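Local coordinates for protein cysteine synthase (Helicobacter pylori, PDB 6AHI) that catalyses the pyridoxal 5'-phosphate-dependent formation of L-cysteine from O-acetyl-L-serine and hydrogen sulfide, and has cystathionine beta-synthase activity, at residues A[6-11]-A[86-91]; A[184-189]-A[234-239]; A[24-27]-A[31-34]; A[74-79]-A[296-301]; A[198-203]-A[279-284]. One frame throughout, in Å; residues are numbered along the deposited sequence.

Interaction 1: residues A[6-11]-A[86-91]; sequences TMQDAI and IKHHLK
An ST turn at the start of a short 3-10 segment lies beside K87, with T6 and Q8 against its flank, an example of how an extended lysine can serve as an apolar surface. T6 OG1 accepts from the backbone N of Q8 (3.3 Å, N-H...O angle 144°), and the same hydroxyl lies alongside the lysine, 4.0 Å from K87 CB. The side chain of Q8 crosses that of K87 at about a right angle, its NE2 lying against the lysine's methylenes, 3.4 Å from K87 CD, while OE1 turns to a weak hydrogen bond with Q51. K87 presents this long flank because CG is anti to its backbone N (chi1 -178°) and every later torsion is extended. The lysine itself sits where helix 76-85 gives way to a loop. A Schellman motif closes that end, with H89 at positive phi as the C-prime residue, H89 N bonded to I86 O and L90 N to A85 O. H88, in this same turn, brings CE1 to 3.7 Å from Q8 NE2 in an oblique approach, and its ring meets that of F58 on helix 48-60 with the planes at about 45°. Farther out, K87 NZ comes to 4.6 Å from D9 OD1, a separation too long for a salt bridge. On the neighbouring subunit, N260 packs against M7 and K259 against I86.

Interaction 2: residues A[184-189]-A[234-239]; sequences TFAGTA and ENLDID
L236 lays its forked end against one side of a helix, CD1 against A186 and CD2 beside A189. The helix is 183-195, which in this fold type II pyridoxal-phosphate enzyme begins within the glycine-rich run that, by similarity, binds the cofactor, and the contact illustrates how an irregular chain can cover such a helix with a few apolar groups. L236 CD1 comes within 3.8 Å of the CA of A186 and 4.0 Å of its CB, so it rests on the helix backbone as much as on the methyl. The other branch, CD2, stands 4.1 Å from the CB of A189, nearly one turn further along. Small residues at both helix positions let the leucine come this close. Beside it, I238 CD1 lies at the edge of the F185 ring, in its plane, 3.8 Å from F185 CE2, with I238 CG1 3.9 Å from the same atom. The phenylalanine has CG anti to its own backbone N (chi1 176°), which brings the CE2 edge of the ring to the isoleucine. L201 of strand 200-206 touches F185, A189 and L236, and F233 packs on both A186 and I238, adding to the hydrophobic layer. T184 hydrogen-bonds through OG1 to a phosphate oxygen of the lysine-bound pyridoxal phosphate at position 46. Its carbonyl, T184 O, is gripped twice, by T188 N at 3.1 Å and by T188 OG1 at 2.8 Å, the two donors arriving from opposite faces of the carbonyl plane.

Interaction 3: residues A[24-27]-A[31-34]; sequences YPIP and AIYA
The chain at I26 passes that at A31 with 6.8 Å between their CA atoms, too far apart for strand pairing: 24-27 is a loop, whereas 31-34 is the opening of strand 31-36. A kink prepares this approach, since P25 is the centre of an inverse gamma turn closed by a weak bond of 2.7 Å from I26 N to Y24 O. What bridges the remaining gap is a pair of isoleucines. I26 and I32 meet through the ends of their longer branches, CD1 to CD1 at 3.8 Å, and the side chains are crossed rather than aligned. I26 CD1 also lies 4.1 Å from I32 CG1, so the contact spreads over the last two carbons of I32. In I26 the longer branch runs anti to the carbonyl carbon (chi1 -66°) and continues extended, which carries CD1 over to its partner. The shorter branch does a different task: I26 CG2 sits 4.0 Å from A31 N, covering the strand backbone where the CB of A31 points away. L276 of helix 266-281 touches both isoleucines, and F19 of strand 16-19 packs on I26, so the pair is buried between sheet and helix. Two polar ties hold the loop outside this apolar patch, from Y24 OH to N260 and from P25 O to Q280. The arrangement is that of a long-loop beta hairpin: strands 16-19 and 31-36 are antiparallel neighbours at the margin of the mixed sheet, and the loop between them folds back so that its isoleucine joins the layer between that sheet and helix 266-281.

Interaction 4: residues A[74-79]-A[296-301]; sequences AGNTGI and ADRYLS
R298, I79 and N76 bury most of the surface here. I79 and R298 meet head-on from the two segments, and the methyl CD1 of I79 rests 3.7 Å from R298 NH1 and 4.2 Å from R298 CZ, approaching the guanidinium obliquely. The same NH1 lies 3.9 Å from N76 OD1, which stands at the edge of the guanidinium, near its plane, with the amide turned 37° against it. That separation is too long for a hydrogen bond, and N76 OD1 is buried with no partner in the model. N76 belongs to the first turn of helix 76-85, with G75 at the N-cap and G75 O accepting from I79 N at 3.1 Å. By similarity N76 is a cofactor-binding residue, and here its ND2 does bond to O3 of the lysine-bound pyridoxal phosphate at position 46, and also to D294. R298 has stronger partners elsewhere: NE makes a salt bridge to D297 of the second subunit and NH2 bonds to G42 O. A bend at chi2 (79°) precedes the extended end that carries the guanidinium to I79 and N76. Y299 approaches N76 more loosely, OH 4.2 Å from ND2, and both groups share D294 as a hydrogen-bond partner.

Interaction 5: residues A[198-203]-A[279-284]; sequences AIRLIG and AQRLPE
The guanidinium planes of R200 and R281 are inclined 65° to each other, so they are not stacked, and what approaches each comes obliquely. L282 CD2 reaches R200 NE at 3.7 Å, and R281 CD lies 3.8 Å from R200 NH2. I202 CD1 is at the limit of contact with the other group, 4.5 Å from R281 NH1. R200 and L282 run antiparallel alongside one another, with the methyl CD2 also 3.8 Å from R200 CD, so the methyl packs on the arginine's CD as well as on its NE. R200 reaches this place through a bend at chi3 (49°). R281 starts differently: its CG lies between the backbone N and the carbonyl carbon (chi1 74°), which sends the chain out across the end of R200. The two segments are the start of strand 200-206 and the C-terminal part of helix 266-281 with the residues after it, where L282 N bonds to A279 O at 3.2 Å. R200 and I202 face this helix, and L201, between them, faces helix 183-195, the alternation that lets this mostly parallel, Rossmann-like sheet carry helices on both sides. The nitrogens R200 NH2 and R281 NH1 come within 4.3 Å, yet E278 bridges the two groups: it makes salt bridges to R200 NE through OE2 and to R281 NH1 through OE1, while R281 NH2 goes to E242. Two positive groups gathered round one carboxylate in this way probably share its charge, and L282 CD2 and the carbon chains of the arginines supply the apolar part.

Overall arrangement
The five contacts lie around both sheets of the chain. Interactions 2, 3 and 5 gather round the mixed sheet: 2 and 5 touch through a probable hydrogen bond, D239 N to L201 O at 2.8 Å, and 3 and 5 through another, Q280 NE2 to P25 O, also 2.8 Å. Interactions 1 and 4, with centres about 19 Å apart, sit at the two ends of helix 76-85 and both reach the second subunit. Along the sequence 3 falls within the span of 1, 2 and 5 fall within that of 4, while 1 and 4 alternate, as do 2 and 5. Interactions 2 and 4, centres about 25 Å apart, each hold a residue bonded to the cofactor, so the pyridoxal phosphate is held from both parts of the fold.

Interaction 1: residues A[6-11]-A[86-91]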
# COMPACT_ATOMS: atom_id res chain seq x y z
N THR A 6 8.89 10.04 10.60
CA THR A 6 7.52 10.42 10.33
C THR A 6 7.13 9.84 8.97
O THR A 6 7.94 9.84 8.03
CB THR A 6 7.36 11.96 10.38
OG1 THR A 6 6.12 12.31 9.80
CG2 THR A 6 8.39 12.72 9.57
N MET A 7 5.91 9.30 8.87
CA MET A 7 5.49 8.68 7.60
C MET A 7 5.33 9.75 6.50
O MET A 7 5.35 9.47 5.32
CB MET A 7 4.20 7.89 7.79
CG MET A 7 4.45 6.48 8.32
SD MET A 7 5.91 5.64 7.59
CE MET A 7 5.28 5.22 5.97
N GLN A 8 5.22 11.02 6.93
CA GLN A 8 5.22 12.17 6.05
C GLN A 8 6.47 12.25 5.20
O GLN A 8 6.36 12.70 4.06
CB GLN A 8 5.25 13.45 6.86
CG GLN A 8 3.89 13.84 7.35
CD GLN A 8 3.95 15.34 7.39
OE1 GLN A 8 4.22 15.98 6.37
NE2 GLN A 8 3.72 15.88 8.58
N ASP A 9 7.61 11.81 5.73
CA ASP A 9 8.86 11.82 5.00
C ASP A 9 8.78 10.93 3.74
O ASP A 9 9.63 10.99 2.86
CB ASP A 9 10.04 11.33 5.86
CG ASP A 9 10.58 12.27 6.94
OD1 ASP A 9 10.22 13.48 6.92
OD2 ASP A 9 11.38 11.78 7.80
N ALA A 10 7.80 10.03 3.68
CA ALA A 10 7.72 9.05 2.60
C ALA A 10 6.69 9.48 1.54
O ALA A 10 6.43 8.70 0.63
CB ALA A 10 7.39 7.70 3.20
N ILE A 11 6.05 10.66 1.68
CA ILE A 11 5.05 11.17 0.69
C ILE A 11 5.79 11.59 -0.59
O ILE A 11 6.84 12.21 -0.53
CB ILE A 11 4.17 12.31 1.27
CG1 ILE A 11 3.21 11.77 2.33
CG2 ILE A 11 3.40 13.02 0.16
CD1 ILE A 11 2.52 12.81 3.18
N ILE A 86 -0.43 14.10 12.19
CA ILE A 86 0.27 13.38 13.27
C ILE A 86 1.58 14.09 13.66
O ILE A 86 1.84 14.30 14.84
CB ILE A 86 0.50 11.91 12.88
CG1 ILE A 86 -0.84 11.17 12.83
CG2 ILE A 86 1.48 11.25 13.84
CD1 ILE A 86 -0.78 9.77 12.30
N LYS A 87 2.37 14.49 12.66
CA LYS A 87 3.69 15.05 12.92
C LYS A 87 3.57 16.26 13.84
O LYS A 87 4.37 16.40 14.74
CB LYS A 87 4.39 15.44 11.61
CG LYS A 87 5.80 15.99 11.79
CD LYS A 87 6.46 16.31 10.46
CE LYS A 87 7.87 16.88 10.61
NZ LYS A 87 8.54 17.01 9.30
N HIS A 88 2.56 17.12 13.62
CA HIS A 88 2.40 18.36 14.40
C HIS A 88 1.31 18.21 15.47
O HIS A 88 0.89 19.21 16.03
CB HIS A 88 2.12 19.57 13.50
CG HIS A 88 2.98 19.62 12.28
ND1 HIS A 88 2.60 19.02 11.08
CD2 HIS A 88 4.22 20.13 12.07
CE1 HIS A 88 3.55 19.20 10.17
NE2 HIS A 88 4.56 19.87 10.76
N HIS A 89 0.87 16.98 15.75
CA HIS A 89 -0.10 16.67 16.81
C HIS A 89 -1.40 17.48 16.63
O HIS A 89 -2.00 17.88 17.61
CB HIS A 89 0.53 16.90 18.20
CG HIS A 89 1.69 16.01 18.53
ND1 HIS A 89 1.54 14.89 19.31
CD2 HIS A 89 3.00 16.08 18.21
CE1 HIS A 89 2.71 14.27 19.43
NE2 HIS A 89 3.62 14.98 18.76
N LEU A 90 -1.84 17.72 15.40
CA LEU A 90 -3.09 18.45 15.15
C LEU A 90 -4.28 17.48 15.26
O LEU A 90 -4.26 16.39 14.70
CB LEU A 90 -3.07 19.07 13.75
CG LEU A 90 -2.02 20.14 13.50
CD1 LEU A 90 -2.12 20.66 12.06
CD2 LEU A 90 -2.14 21.27 14.50
N LYS A 91 -5.37 17.94 15.88
CA LYS A 91 -6.67 17.24 15.85
C LYS A 91 -7.38 17.50 14.51
O LYS A 91 -7.27 18.59 13.93
CB LYS A 91 -7.56 17.66 17.03
CG LYS A 91 -7.11 17.17 18.40
CD LYS A 91 -6.95 15.66 18.47
CE LYS A 91 -6.61 15.19 19.86
NZ LYS A 91 -6.23 13.77 19.90

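Interaction 2: residues A[184-189]-A[234-239]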
# COMPACT_ATOMS: atom_id res chain seq x y z
N THR A 184 -6.40 17.94 -8.87
CA THR A 184 -5.24 17.20 -9.43
C THR A 184 -5.02 17.60 -10.89
O THR A 184 -3.90 17.98 -11.29
CB THR A 184 -5.42 15.68 -9.36
OG1 THR A 184 -5.58 15.28 -8.00
CG2 THR A 184 -4.24 14.92 -9.91
N PHE A 185 -6.11 17.53 -11.67
CA PHE A 185 -6.08 17.81 -13.09
C PHE A 185 -5.65 19.26 -13.34
O PHE A 185 -4.71 19.52 -14.09
CB PHE A 185 -7.44 17.52 -13.73
CG PHE A 185 -7.54 17.87 -15.19
CD1 PHE A 185 -6.76 17.20 -16.11
CD2 PHE A 185 -8.40 18.86 -15.63
CE1 PHE A 185 -6.83 17.52 -17.45
CE2 PHE A 185 -8.48 19.17 -16.98
CZ PHE A 185 -7.72 18.47 -17.89
N ALA A 186 -6.31 20.21 -12.67
CA ALA A 186 -6.10 21.62 -12.93
C ALA A 186 -4.69 22.07 -12.51
O ALA A 186 -4.07 22.88 -13.19
CB ALA A 186 -7.14 22.46 -12.22
N GLY A 187 -4.24 21.62 -11.34
CA GLY A 187 -2.94 22.02 -10.80
C GLY A 187 -1.78 21.51 -11.66
O GLY A 187 -0.83 22.26 -12.00
N THR A 188 -1.87 20.24 -12.01
CA THR A 188 -0.88 19.56 -12.79
C THR A 188 -0.88 20.13 -14.21
O THR A 188 0.18 20.41 -14.75
CB THR A 188 -1.09 18.04 -12.79
OG1 THR A 188 -1.18 17.59 -11.44
CG2 THR A 188 0.04 17.28 -13.46
N ALA A 189 -2.08 20.33 -14.78
CA ALA A 189 -2.21 20.82 -16.13
C ALA A 189 -1.59 22.21 -16.27
O ALA A 189 -0.93 22.52 -17.28
CB ALA A 189 -3.65 20.83 -16.56
N GLU A 234 -11.15 27.77 -15.18
CA GLU A 234 -11.37 29.05 -15.84
C GLU A 234 -10.27 29.41 -16.86
O GLU A 234 -10.59 29.89 -17.92
CB GLU A 234 -11.53 30.16 -14.79
CG GLU A 234 -11.72 31.55 -15.39
CD GLU A 234 -12.03 32.65 -14.38
OE1 GLU A 234 -11.67 32.50 -13.18
OE2 GLU A 234 -12.64 33.66 -14.80
N ASN A 235 -8.99 29.16 -16.54
CA ASN A 235 -7.90 29.66 -17.41
C ASN A 235 -7.09 28.49 -17.97
O ASN A 235 -5.89 28.59 -18.21
CB ASN A 235 -6.98 30.64 -16.68
CG ASN A 235 -7.67 31.93 -16.30
OD1 ASN A 235 -8.40 32.53 -17.10
ND2 ASN A 235 -7.47 32.35 -15.07
N LEU A 236 -7.78 27.38 -18.21
CA LEU A 236 -7.19 26.19 -18.78
C LEU A 236 -7.74 25.98 -20.18
O LEU A 236 -8.94 26.03 -20.40
CB LEU A 236 -7.54 24.97 -17.93
CG LEU A 236 -6.61 24.67 -16.77
CD1 LEU A 236 -7.04 23.37 -16.12
CD2 LEU A 236 -5.16 24.59 -17.24
N ASP A 237 -6.85 25.65 -21.11
CA ASP A 237 -7.24 25.31 -22.44
C ASP A 237 -7.41 23.78 -22.48
O ASP A 237 -6.43 23.09 -22.67
CB ASP A 237 -6.18 25.83 -23.41
CG ASP A 237 -6.55 25.75 -24.87
OD1 ASP A 237 -7.66 25.28 -25.19
OD2 ASP A 237 -5.71 26.19 -25.69
N ILE A 238 -8.63 23.29 -22.22
CA ILE A 238 -8.89 21.84 -22.13
C ILE A 238 -9.30 21.33 -23.51
O ILE A 238 -10.15 21.90 -24.15
CB ILE A 238 -9.95 21.52 -21.04
CG1 ILE A 238 -9.43 21.90 -19.66
CG2 ILE A 238 -10.35 20.04 -21.10
CD1 ILE A 238 -10.49 21.97 -18.60
N ASP A 239 -8.68 20.25 -23.97
CA ASP A 239 -8.91 19.76 -25.33
C ASP A 239 -10.18 18.89 -25.37
O ASP A 239 -10.87 18.85 -26.38
CB ASP A 239 -7.68 19.02 -25.85
CG ASP A 239 -6.54 20.00 -26.08
OD1 ASP A 239 -6.60 20.72 -27.09
OD2 ASP A 239 -5.66 20.12 -25.19

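Interaction 3: residues A[24-27]-A[31-34]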
# COMPACT_ATOMS: atom_id res chain seq x y z
N TYR A 24 -0.58 -3.23 -24.31
CA TYR A 24 -1.93 -2.80 -24.70
C TYR A 24 -1.89 -2.24 -26.12
O TYR A 24 -0.82 -1.86 -26.57
CB TYR A 24 -2.43 -1.69 -23.75
CG TYR A 24 -2.76 -2.21 -22.38
CD1 TYR A 24 -3.95 -2.88 -22.13
CD2 TYR A 24 -1.84 -2.09 -21.34
CE1 TYR A 24 -4.23 -3.40 -20.88
CE2 TYR A 24 -2.10 -2.62 -20.09
CZ TYR A 24 -3.30 -3.27 -19.87
OH TYR A 24 -3.55 -3.82 -18.64
N PRO A 25 -3.03 -2.14 -26.85
CA PRO A 25 -3.06 -1.52 -28.19
C PRO A 25 -2.69 -0.02 -28.24
O PRO A 25 -3.49 0.83 -28.46
CB PRO A 25 -4.50 -1.76 -28.66
CG PRO A 25 -5.29 -1.89 -27.35
CD PRO A 25 -4.35 -2.67 -26.44
N ILE A 26 -1.40 0.26 -28.09
CA ILE A 26 -0.83 1.60 -28.11
C ILE A 26 -0.01 1.69 -29.40
O ILE A 26 0.68 0.75 -29.72
CB ILE A 26 0.01 1.77 -26.83
CG1 ILE A 26 -0.89 1.73 -25.59
CG2 ILE A 26 0.87 3.02 -26.85
CD1 ILE A 26 -0.16 1.49 -24.28
N PRO A 27 -0.11 2.75 -30.24
CA PRO A 27 0.66 2.78 -31.49
C PRO A 27 2.16 2.54 -31.29
O PRO A 27 2.69 2.80 -30.23
CB PRO A 27 0.39 4.18 -32.06
CG PRO A 27 -0.98 4.54 -31.49
CD PRO A 27 -0.98 3.92 -30.10
N ALA A 31 3.81 5.62 -25.95
CA ALA A 31 3.83 5.10 -24.60
C ALA A 31 2.80 5.84 -23.75
O ALA A 31 2.52 7.04 -23.99
CB ALA A 31 5.19 5.25 -23.97
N ILE A 32 2.33 5.14 -22.71
CA ILE A 32 1.57 5.73 -21.64
C ILE A 32 2.44 5.63 -20.38
O ILE A 32 2.87 4.55 -20.01
CB ILE A 32 0.19 5.07 -21.46
CG1 ILE A 32 -0.70 5.23 -22.70
CG2 ILE A 32 -0.50 5.62 -20.21
CD1 ILE A 32 -1.94 4.40 -22.67
N TYR A 33 2.56 6.76 -19.70
CA TYR A 33 3.20 6.83 -18.41
C TYR A 33 2.14 7.09 -17.34
O TYR A 33 1.49 8.09 -17.39
CB TYR A 33 4.22 7.95 -18.38
CG TYR A 33 5.31 7.76 -19.38
CD1 TYR A 33 6.40 6.99 -19.07
CD2 TYR A 33 5.25 8.33 -20.64
CE1 TYR A 33 7.45 6.83 -19.96
CE2 TYR A 33 6.28 8.14 -21.56
CZ TYR A 33 7.39 7.41 -21.21
OH TYR A 33 8.42 7.24 -22.11
N ALA A 34 2.07 6.21 -16.35
CA ALA A 34 1.18 6.37 -15.25
C ALA A 34 1.99 6.66 -14.00
O ALA A 34 2.80 5.84 -13.55
CB ALA A 34 0.32 5.16 -15.03

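Interaction 4: residues A[74-79]-A[296-301]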
# COMPACT_ATOMS: atom_id res chain seq x y z
N ALA A 74 -15.22 12.18 1.10
CA ALA A 74 -15.68 10.82 0.81
C ALA A 74 -14.51 9.84 0.98
O ALA A 74 -14.66 8.66 0.66
CB ALA A 74 -16.30 10.76 -0.58
N GLY A 75 -13.35 10.31 1.48
CA GLY A 75 -12.42 9.38 2.12
C GLY A 75 -10.96 9.80 2.08
O GLY A 75 -10.32 9.96 3.16
N ASN A 76 -10.40 9.92 0.86
CA ASN A 76 -8.93 9.96 0.69
C ASN A 76 -8.35 11.25 1.26
O ASN A 76 -7.26 11.25 1.82
CB ASN A 76 -8.47 9.73 -0.76
CG ASN A 76 -8.59 8.28 -1.19
OD1 ASN A 76 -8.42 7.38 -0.38
ND2 ASN A 76 -8.93 8.05 -2.45
N THR A 77 -9.06 12.37 1.10
CA THR A 77 -8.55 13.62 1.62
C THR A 77 -8.47 13.54 3.16
O THR A 77 -7.54 14.07 3.75
CB THR A 77 -9.38 14.82 1.12
OG1 THR A 77 -9.14 14.96 -0.29
CG2 THR A 77 -8.99 16.10 1.81
N GLY A 78 -9.45 12.89 3.80
CA GLY A 78 -9.42 12.65 5.23
C GLY A 78 -8.23 11.83 5.67
O GLY A 78 -7.57 12.17 6.65
N ILE A 79 -7.92 10.76 4.94
CA ILE A 79 -6.78 9.92 5.28
C ILE A 79 -5.51 10.78 5.22
O ILE A 79 -4.68 10.73 6.14
CB ILE A 79 -6.72 8.70 4.36
CG1 ILE A 79 -7.92 7.78 4.61
CG2 ILE A 79 -5.40 7.96 4.51
CD1 ILE A 79 -8.06 6.69 3.58
N ALA A 296 -6.39 -0.27 -4.69
CA ALA A 296 -7.60 -1.10 -4.85
C ALA A 296 -8.12 -1.63 -3.50
O ALA A 296 -9.31 -1.90 -3.40
CB ALA A 296 -7.32 -2.25 -5.78
N ASP A 297 -7.23 -1.79 -2.52
CA ASP A 297 -7.49 -2.51 -1.27
C ASP A 297 -8.71 -1.97 -0.54
O ASP A 297 -9.41 -2.73 0.12
CB ASP A 297 -6.33 -2.42 -0.29
CG ASP A 297 -5.04 -2.98 -0.84
OD1 ASP A 297 -4.62 -2.55 -1.97
OD2 ASP A 297 -4.48 -3.82 -0.16
N ARG A 298 -8.97 -0.66 -0.65
CA ARG A 298 -10.07 -0.06 0.12
C ARG A 298 -11.41 -0.34 -0.58
O ARG A 298 -12.43 0.09 -0.07
CB ARG A 298 -9.85 1.45 0.29
CG ARG A 298 -8.84 1.87 1.36
CD ARG A 298 -7.40 1.76 0.96
NE ARG A 298 -6.47 2.26 1.97
CZ ARG A 298 -5.91 3.47 1.97
NH1 ARG A 298 -6.38 4.42 1.17
NH2 ARG A 298 -4.90 3.72 2.78
N TYR A 299 -11.44 -1.10 -1.68
CA TYR A 299 -12.64 -1.37 -2.40
C TYR A 299 -12.91 -2.87 -2.54
O TYR A 299 -13.86 -3.25 -3.21
CB TYR A 299 -12.62 -0.72 -3.78
CG TYR A 299 -12.28 0.75 -3.78
CD1 TYR A 299 -13.23 1.72 -3.49
CD2 TYR A 299 -10.99 1.16 -4.06
CE1 TYR A 299 -12.89 3.07 -3.49
CE2 TYR A 299 -10.64 2.50 -4.10
CZ TYR A 299 -11.59 3.46 -3.80
OH TYR A 299 -11.22 4.77 -3.85
N LEU A 300 -12.17 -3.71 -1.82
CA LEU A 300 -12.37 -5.16 -1.95
C LEU A 300 -13.76 -5.57 -1.42
O LEU A 300 -14.34 -6.48 -1.98
CB LEU A 300 -11.23 -5.92 -1.25
CG LEU A 300 -9.86 -5.72 -1.90
CD1 LEU A 300 -8.73 -6.27 -1.05
CD2 LEU A 300 -9.83 -6.34 -3.28
N SER A 301 -14.28 -4.88 -0.40
CA SER A 301 -15.64 -5.18 0.14
C SER A 301 -16.74 -4.84 -0.89
O SER A 301 -17.87 -5.27 -0.75
CB SER A 301 -15.89 -4.48 1.45
OG SER A 301 -15.82 -3.07 1.29

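Interaction 5: residues A[198-203]-A[279-284]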
# COMPACT_ATOMS: atom_id res chain seq x y z
N ALA A 198 2.49 22.98 -26.02
CA ALA A 198 1.75 22.17 -26.98
C ALA A 198 0.96 21.01 -26.34
O ALA A 198 0.32 20.28 -27.06
CB ALA A 198 2.73 21.61 -28.00
N ILE A 199 1.08 20.77 -25.03
CA ILE A 199 0.48 19.54 -24.47
C ILE A 199 -1.05 19.60 -24.58
O ILE A 199 -1.67 20.65 -24.41
CB ILE A 199 0.95 19.31 -23.03
CG1 ILE A 199 0.73 17.87 -22.57
CG2 ILE A 199 0.31 20.33 -22.10
CD1 ILE A 199 1.30 17.59 -21.20
N ARG A 200 -1.65 18.45 -24.86
CA ARG A 200 -3.10 18.27 -24.86
C ARG A 200 -3.55 17.94 -23.43
O ARG A 200 -2.86 17.27 -22.68
CB ARG A 200 -3.52 17.17 -25.85
CG ARG A 200 -3.41 17.57 -27.32
CD ARG A 200 -3.55 16.41 -28.28
NE ARG A 200 -4.72 15.57 -27.99
CZ ARG A 200 -5.98 15.81 -28.36
NH1 ARG A 200 -6.30 16.92 -29.00
NH2 ARG A 200 -6.93 14.93 -28.04
N LEU A 201 -4.73 18.42 -23.06
CA LEU A 201 -5.30 18.20 -21.74
C LEU A 201 -6.67 17.52 -21.88
O LEU A 201 -7.57 18.11 -22.49
CB LEU A 201 -5.50 19.54 -21.03
CG LEU A 201 -4.25 20.39 -20.80
CD1 LEU A 201 -4.64 21.66 -20.07
CD2 LEU A 201 -3.22 19.62 -19.98
N ILE A 202 -6.80 16.32 -21.30
CA ILE A 202 -8.03 15.53 -21.33
C ILE A 202 -8.43 15.19 -19.89
O ILE A 202 -7.68 14.53 -19.19
CB ILE A 202 -7.87 14.24 -22.14
CG1 ILE A 202 -7.31 14.49 -23.54
CG2 ILE A 202 -9.19 13.46 -22.12
CD1 ILE A 202 -8.31 15.03 -24.52
N GLY A 203 -9.63 15.63 -19.49
CA GLY A 203 -10.20 15.32 -18.19
C GLY A 203 -11.06 14.08 -18.30
O GLY A 203 -11.68 13.85 -19.33
N ALA A 279 -4.03 7.77 -26.56
CA ALA A 279 -2.83 7.27 -27.28
C ALA A 279 -3.22 6.77 -28.68
O ALA A 279 -2.51 7.01 -29.65
CB ALA A 279 -2.13 6.17 -26.52
N GLN A 280 -4.40 6.13 -28.78
CA GLN A 280 -4.83 5.51 -30.02
C GLN A 280 -5.20 6.56 -31.07
O GLN A 280 -5.19 6.23 -32.24
CB GLN A 280 -5.99 4.54 -29.77
CG GLN A 280 -5.50 3.20 -29.22
CD GLN A 280 -6.63 2.32 -28.74
OE1 GLN A 280 -7.78 2.72 -28.70
NE2 GLN A 280 -6.30 1.08 -28.41
N ARG A 281 -5.51 7.80 -30.66
CA ARG A 281 -5.91 8.83 -31.60
C ARG A 281 -4.71 9.73 -31.96
O ARG A 281 -4.86 10.58 -32.79
CB ARG A 281 -7.09 9.66 -31.09
CG ARG A 281 -6.78 10.65 -29.97
CD ARG A 281 -7.91 11.61 -29.60
NE ARG A 281 -9.12 10.93 -29.15
CZ ARG A 281 -9.47 10.70 -27.88
NH1 ARG A 281 -8.83 11.28 -26.87
NH2 ARG A 281 -10.48 9.89 -27.62
N LEU A 282 -3.54 9.53 -31.36
CA LEU A 282 -2.38 10.41 -31.60
C LEU A 282 -1.37 9.73 -32.51
O LEU A 282 -1.34 8.50 -32.59
CB LEU A 282 -1.75 10.76 -30.25
CG LEU A 282 -2.56 11.66 -29.33
CD1 LEU A 282 -1.87 11.77 -27.98
CD2 LEU A 282 -2.77 13.05 -29.93
N PRO A 283 -0.48 10.50 -33.20
CA PRO A 283 0.53 9.92 -34.09
C PRO A 283 1.46 8.93 -33.37
O PRO A 283 1.68 9.07 -32.17
CB PRO A 283 1.39 11.12 -34.53
CG PRO A 283 0.48 12.33 -34.33
CD PRO A 283 -0.42 11.97 -33.17
N GLU A 284 2.05 7.99 -34.10
CA GLU A 284 3.08 7.15 -33.56
C GLU A 284 4.14 8.04 -32.90
O GLU A 284 4.43 9.10 -33.42
CB GLU A 284 3.73 6.30 -34.67
CG GLU A 284 2.77 5.24 -35.18
CD GLU A 284 3.29 4.36 -36.30
OE1 GLU A 284 4.35 4.67 -36.88
OE2 GLU A 284 2.60 3.37 -36.60